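Local coordinates for protein polysaccharide deacetylase (Streptococcus pyogenes, PDB 6DQ3) that probably removes N-acetyl groups from the cell wall linkage unit of streptococcal rhamnopolysaccharides, as a zinc-dependent deacetylase of carbohydrate esterase family 4, at residues L36-Y49 with I215-E229. Sequence-based numbering, arbitrary orientation.
Sequences LFDQQLQKMKDEGY and ILPNMSPENLLQTME
P221 and Q40 meet where two helices pack on the outside of the distorted (beta/alpha) barrel of a carbohydrate esterase 4 deacetylase. The axes of segments 36-46, part of helix 34-46, and 221-228 approach to 9.4 Å and cross at -51°. P221 is a knob in the hole formed by L36, Q39, Q40 and K43. Q40 can be followed outward. Its CB, CG and CD all pass L224 CD2, and CD lies 3.8 Å from that methyl. The chain is extended beyond CG (chi2 168°), which carries the amide past the leucine. There OE1 is hydrogen-bonded to Y14 OH, while NE2 gives a weak hydrogen bond of 3.3 Å to M219 O. Both ends of this buried amide thus have a partner, NE2 a weak one. Further along, L225 CD2 packs on K43 CG and M44 CG. M44 also reaches L224 through CE and M228 through SD. M44 packs on L12 and Y14 of strand 8-14, and M228 on V72 of strand 71-77, so the pair covers the sheet here. At the C-terminal end of helix 34-46, a Schellman motif at G48 leads into Y49. M228 CE sits over one face of the Y49 ring, a CH-pi contact 4.0 Å from the centroid. Two waters bind Y49 OH; one also donates to M228 O.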
loop_
_atom_site.group_PDB
_atom_site.type_symbol
_atom_site.label_atom_id
_atom_site.label_comp_id
_atom_site.label_asym_id
_atom_site.label_seq_id
_atom_site.Cartn_x
_atom_site.Cartn_y
_atom_site.Cartn_z
ATOM N N LEU A 36 18.535 -0.400 4.300
ATOM C CA LEU A 36 18.004 -1.710 3.938
ATOM C C LEU A 36 16.941 -1.592 2.852
ATOM O O LEU A 36 16.894 -2.416 1.929
ATOM C CB LEU A 36 17.439 -2.410 5.173
ATOM C CG LEU A 36 16.720 -3.740 4.934
ATOM C CD1 LEU A 36 17.673 -4.750 4.308
ATOM C CD2 LEU A 36 16.133 -4.291 6.223
ATOM N N PHE A 37 16.065 -0.589 2.952
ATOM C CA PHE A 37 15.088 -0.361 1.895
ATOM C C PHE A 37 15.791 -0.142 0.559
ATOM O O PHE A 37 15.418 -0.739 -0.458
ATOM C CB PHE A 37 14.202 0.829 2.264
ATOM C CG PHE A 37 13.126 1.123 1.262
ATOM C CD1 PHE A 37 12.213 0.150 0.892
ATOM C CD2 PHE A 37 13.032 2.376 0.684
ATOM C CE1 PHE A 37 11.225 0.426 -0.029
ATOM C CE2 PHE A 37 12.050 2.658 -0.235
ATOM C CZ PHE A 37 11.141 1.680 -0.592
ATOM N N ASP A 38 16.838 0.689 0.553
ATOM C CA ASP A 38 17.635 0.882 -0.653
ATOM C C ASP A 38 18.124 -0.456 -1.196
ATOM O O ASP A 38 17.987 -0.742 -2.391
ATOM C CB ASP A 38 18.811 1.820 -0.349
ATOM C CG ASP A 38 19.590 2.208 -1.589
ATOM O OD1 ASP A 38 20.244 1.322 -2.177
ATOM O OD2 ASP A 38 19.543 3.397 -1.978
ATOM N N GLN A 39 18.657 -1.311 -0.317
ATOM C CA GLN A 39 19.214 -2.586 -0.759
ATOM C C GLN A 39 18.129 -3.547 -1.237
ATOM O O GLN A 39 18.378 -4.355 -2.140
ATOM C CB GLN A 39 20.024 -3.223 0.370
ATOM C CG GLN A 39 21.315 -2.487 0.687
ATOM C CD GLN A 39 21.893 -2.853 2.043
ATOM O OE1 GLN A 39 21.523 -3.861 2.642
ATOM N NE2 GLN A 39 22.811 -2.026 2.533
ATOM N N GLN A 40 16.935 -3.483 -0.648
ATOM C CA GLN A 40 15.832 -4.307 -1.132
ATOM C C GLN A 40 15.418 -3.891 -2.537
ATOM O O GLN A 40 15.245 -4.738 -3.420
ATOM C CB GLN A 40 14.648 -4.210 -0.173
ATOM C CG GLN A 40 14.877 -4.881 1.169
ATOM C CD GLN A 40 13.808 -4.517 2.179
ATOM O OE1 GLN A 40 13.023 -3.593 1.962
ATOM N NE2 GLN A 40 13.773 -5.242 3.288
ATOM N N LEU A 41 15.262 -2.587 -2.770
ATOM C CA LEU A 41 14.875 -2.133 -4.100
ATOM C C LEU A 41 15.964 -2.433 -5.121
ATOM O O LEU A 41 15.668 -2.836 -6.252
ATOM C CB LEU A 41 14.572 -0.641 -4.091
ATOM C CG LEU A 41 13.263 -0.169 -3.473
ATOM C CD1 LEU A 41 13.139 1.333 -3.692
ATOM C CD2 LEU A 41 12.077 -0.901 -4.065
ATOM N N GLN A 42 17.231 -2.212 -4.755
ATOM C CA GLN A 42 18.326 -2.542 -5.653
ATOM C C GLN A 42 18.239 -3.993 -6.114
ATOM O O GLN A 42 18.400 -4.290 -7.302
ATOM C CB GLN A 42 19.664 -2.282 -4.962
ATOM C CG GLN A 42 20.876 -2.619 -5.809
ATOM C CD GLN A 42 22.172 -2.519 -5.023
ATOM O OE1 GLN A 42 22.163 -2.487 -3.793
ATOM N NE2 GLN A 42 23.295 -2.469 -5.730
ATOM N N LYS A 43 17.977 -4.911 -5.180
ATOM C CA LYS A 43 17.932 -6.328 -5.528
ATOM C C LYS A 43 16.721 -6.646 -6.402
ATOM O O LYS A 43 16.821 -7.453 -7.336
ATOM C CB LYS A 43 17.926 -7.171 -4.253
ATOM C CG LYS A 43 18.062 -8.664 -4.472
ATOM C CD LYS A 43 19.452 -9.063 -4.936
ATOM C CE LYS A 43 19.461 -10.523 -5.357
ATOM N NZ LYS A 43 20.842 -11.054 -5.531
ATOM N N MET A 44 15.573 -6.027 -6.122
ATOM C CA MET A 44 14.415 -6.212 -6.993
ATOM C C MET A 44 14.707 -5.707 -8.400
ATOM O O MET A 44 14.342 -6.354 -9.389
ATOM C CB MET A 44 13.196 -5.496 -6.416
ATOM C CG MET A 44 12.649 -6.120 -5.146
ATOM S SD MET A 44 11.186 -5.260 -4.548
ATOM C CE MET A 44 11.615 -5.038 -2.820
ATOM N N LYS A 45 15.365 -4.550 -8.512
ATOM C CA LYS A 45 15.672 -3.994 -9.824
ATOM C C LYS A 45 16.625 -4.905 -10.587
ATOM O O LYS A 45 16.409 -5.202 -11.769
ATOM C CB LYS A 45 16.267 -2.594 -9.663
ATOM C CG LYS A 45 16.204 -1.729 -10.920
ATOM C CD LYS A 45 14.772 -1.261 -11.181
ATOM C CE LYS A 45 14.683 -0.277 -12.345
ATOM N NZ LYS A 45 13.272 0.144 -12.591
ATOM N N ASP A 46 17.683 -5.371 -9.917
ATOM C CA ASP A 46 18.651 -6.253 -10.560
ATOM C C ASP A 46 17.996 -7.547 -11.033
ATOM O O ASP A 46 18.379 -8.104 -12.070
ATOM C CB ASP A 46 19.796 -6.561 -9.593
ATOM C CG ASP A 46 20.718 -5.372 -9.367
ATOM O OD1 ASP A 46 20.579 -4.357 -10.080
ATOM O OD2 ASP A 46 21.589 -5.457 -8.473
ATOM N N GLU A 47 17.026 -8.051 -10.274
ATOM C CA GLU A 47 16.292 -9.254 -10.644
ATOM C C GLU A 47 15.234 -8.995 -11.706
ATOM O O GLU A 47 14.506 -9.926 -12.070
ATOM C CB GLU A 47 15.646 -9.864 -9.398
ATOM C CG GLU A 47 16.639 -10.565 -8.482
ATOM C CD GLU A 47 17.074 -11.910 -9.034
ATOM O OE1 GLU A 47 16.187 -12.715 -9.379
ATOM O OE2 GLU A 47 18.295 -12.155 -9.133
ATOM N N GLY A 48 15.131 -7.767 -12.205
ATOM C CA GLY A 48 14.222 -7.467 -13.288
ATOM C C GLY A 48 12.780 -7.274 -12.895
ATOM O O GLY A 48 11.898 -7.462 -13.738
ATOM N N TYR A 49 12.504 -6.890 -11.649
ATOM C CA TYR A 49 11.127 -6.718 -11.218
ATOM C C TYR A 49 10.492 -5.501 -11.880
ATOM O O TYR A 49 11.126 -4.455 -12.044
ATOM C CB TYR A 49 11.045 -6.589 -9.695
ATOM C CG TYR A 49 10.804 -7.911 -9.001
ATOM C CD1 TYR A 49 11.867 -8.722 -8.636
ATOM C CD2 TYR A 49 9.513 -8.361 -8.732
ATOM C CE1 TYR A 49 11.663 -9.936 -8.015
ATOM C CE2 TYR A 49 9.295 -9.582 -8.107
ATOM C CZ TYR A 49 10.376 -10.367 -7.752
ATOM O OH TYR A 49 10.182 -11.583 -7.134
ATOM N N ILE A 215 6.826 -6.574 5.528
ATOM C CA ILE A 215 8.267 -6.346 5.497
ATOM C C ILE A 215 8.776 -6.284 6.931
ATOM O O ILE A 215 8.391 -5.396 7.700
ATOM C CB ILE A 215 8.611 -5.061 4.730
ATOM C CG1 ILE A 215 8.088 -5.138 3.296
ATOM C CG2 ILE A 215 10.116 -4.823 4.760
ATOM C CD1 ILE A 215 8.656 -6.282 2.480
ATOM N N LEU A 216 9.613 -7.225 7.296
ATOM C CA LEU A 216 10.218 -7.239 8.616
ATOM C C LEU A 216 11.520 -6.442 8.600
ATOM O O LEU A 216 12.185 -6.357 7.563
ATOM C CB LEU A 216 10.497 -8.671 9.052
ATOM C CG LEU A 216 9.275 -9.592 9.090
ATOM C CD1 LEU A 216 9.691 -11.040 9.274
ATOM C CD2 LEU A 216 8.331 -9.157 10.202
ATOM N N PRO A 217 11.907 -5.828 9.721
ATOM C CA PRO A 217 13.172 -5.067 9.715
ATOM C C PRO A 217 14.401 -5.947 9.593
ATOM O O PRO A 217 15.449 -5.469 9.138
ATOM C CB PRO A 217 13.154 -4.315 11.055
ATOM C CG PRO A 217 11.735 -4.358 11.520
ATOM C CD PRO A 217 11.150 -5.637 10.971
ATOM N N ASN A 218 14.314 -7.212 10.000
ATOM C CA ASN A 218 15.428 -8.147 9.898
ATOM C C ASN A 218 15.530 -8.792 8.521
ATOM O O ASN A 218 16.352 -9.696 8.338
ATOM C CB ASN A 218 15.297 -9.238 10.972
ATOM C CG ASN A 218 13.975 -10.000 10.889
ATOM O OD1 ASN A 218 13.416 -10.193 9.809
ATOM N ND2 ASN A 218 13.473 -10.437 12.039
ATOM N N MET A 219 14.739 -8.331 7.555
ATOM C CA MET A 219 14.528 -9.046 6.296
ATOM C C MET A 219 15.625 -8.689 5.302
ATOM O O MET A 219 15.585 -7.636 4.661
ATOM C CB MET A 219 13.151 -8.701 5.740
ATOM C CG MET A 219 12.473 -9.794 4.941
ATOM S SD MET A 219 10.690 -9.520 4.854
ATOM C CE MET A 219 10.124 -11.108 4.247
ATOM N N SER A 220 16.600 -9.585 5.149
ATOM C CA SER A 220 17.672 -9.370 4.191
ATOM C C SER A 220 17.109 -9.358 2.769
ATOM O O SER A 220 16.116 -10.034 2.478
ATOM C CB SER A 220 18.732 -10.463 4.318
ATOM O OG SER A 220 18.296 -11.661 3.692
ATOM N N PRO A 221 17.723 -8.596 1.859
ATOM C CA PRO A 221 17.245 -8.613 0.463
ATOM C C PRO A 221 17.168 -10.013 -0.124
ATOM O O PRO A 221 16.189 -10.345 -0.802
ATOM C CB PRO A 221 18.270 -7.733 -0.269
ATOM C CG PRO A 221 18.767 -6.792 0.788
ATOM C CD PRO A 221 18.794 -7.603 2.069
ATOM N N GLU A 222 18.180 -10.847 0.121
ATOM C CA GLU A 222 18.139 -12.222 -0.370
ATOM C C GLU A 222 16.899 -12.950 0.135
ATOM O O GLU A 222 16.219 -13.645 -0.632
ATOM C CB GLU A 222 19.411 -12.953 0.058
ATOM C CG GLU A 222 19.573 -14.351 -0.509
ATOM C CD GLU A 222 20.897 -14.990 -0.119
ATOM O OE1 GLU A 222 21.928 -14.282 -0.107
ATOM O OE2 GLU A 222 20.905 -16.203 0.180
ATOM N N ASN A 223 16.572 -12.793 1.420
ATOM C CA ASN A 223 15.452 -13.541 1.977
ATOM C C ASN A 223 14.117 -12.963 1.517
ATOM O O ASN A 223 13.163 -13.710 1.273
ATOM C CB ASN A 223 15.550 -13.567 3.500
ATOM C CG ASN A 223 16.586 -14.557 3.993
ATOM O OD1 ASN A 223 16.732 -15.649 3.441
ATOM N ND2 ASN A 223 17.318 -14.179 5.032
ATOM N N LEU A 224 14.032 -11.640 1.376
ATOM C CA LEU A 224 12.808 -11.038 0.859
ATOM C C LEU A 224 12.477 -11.579 -0.529
ATOM O O LEU A 224 11.339 -11.982 -0.795
ATOM C CB LEU A 224 12.943 -9.520 0.821
ATOM C CG LEU A 224 11.773 -8.757 0.197
ATOM C CD1 LEU A 224 10.447 -9.134 0.820
ATOM C CD2 LEU A 224 12.035 -7.255 0.313
ATOM N N LEU A 225 13.465 -11.595 -1.425
ATOM C CA LEU A 225 13.232 -12.048 -2.793
ATOM C C LEU A 225 12.791 -13.508 -2.831
ATOM O O LEU A 225 11.916 -13.877 -3.624
ATOM C CB LEU A 225 14.501 -11.842 -3.616
ATOM C CG LEU A 225 14.719 -10.496 -4.308
ATOM C CD1 LEU A 225 13.770 -10.397 -5.504
ATOM C CD2 LEU A 225 14.530 -9.315 -3.384
ATOM N N GLN A 226 13.391 -14.359 -1.995
ATOM C CA GLN A 226 12.942 -15.743 -1.914
ATOM C C GLN A 226 11.495 -15.823 -1.448
ATOM O O GLN A 226 10.740 -16.684 -1.911
ATOM C CB GLN A 226 13.855 -16.535 -0.977
ATOM C CG GLN A 226 15.261 -16.746 -1.531
ATOM C CD GLN A 226 16.149 -17.549 -0.598
ATOM O OE1 GLN A 226 15.672 -18.401 0.156
ATOM N NE2 GLN A 226 17.448 -17.276 -0.640
ATOM N N THR A 227 11.088 -14.927 -0.546
ATOM C CA THR A 227 9.720 -14.934 -0.047
ATOM C C THR A 227 8.731 -14.498 -1.117
ATOM O O THR A 227 7.574 -14.931 -1.106
ATOM C CB THR A 227 9.604 -14.016 1.172
ATOM O OG1 THR A 227 10.384 -14.546 2.250
ATOM C CG2 THR A 227 8.156 -13.875 1.611
ATOM N N MET A 228 9.164 -13.647 -2.044
ATOM C CA MET A 228 8.295 -13.135 -3.091
ATOM C C MET A 228 8.111 -14.113 -4.243
ATOM O O MET A 228 7.222 -13.901 -5.072
ATOM C CB MET A 228 8.860 -11.818 -3.636
ATOM C CG MET A 228 8.931 -10.698 -2.618
ATOM S SD MET A 228 10.033 -9.356 -3.120
ATOM C CE MET A 228 9.254 -8.763 -4.616
ATOM N N GLU A 229 8.923 -15.159 -4.321
ATOM C CA GLU A 229 8.808 -16.112 -5.421
ATOM C C GLU A 229 7.535 -16.936 -5.257
ATOM O O GLU A 229 7.245 -17.401 -4.148
ATOM C CB GLU A 229 10.027 -17.031 -5.459
ATOM C CG GLU A 229 11.340 -16.350 -5.815
ATOM C CD GLU A 229 11.592 -16.311 -7.313
ATOM O OE1 GLU A 229 11.759 -15.202 -7.865
ATOM O OE2 GLU A 229 11.618 -17.391 -7.939
HETATM O O HOH W 1 7.837 -12.919 -7.567
HETATM O O HOH W 2 12.147 -13.254 -6.337
#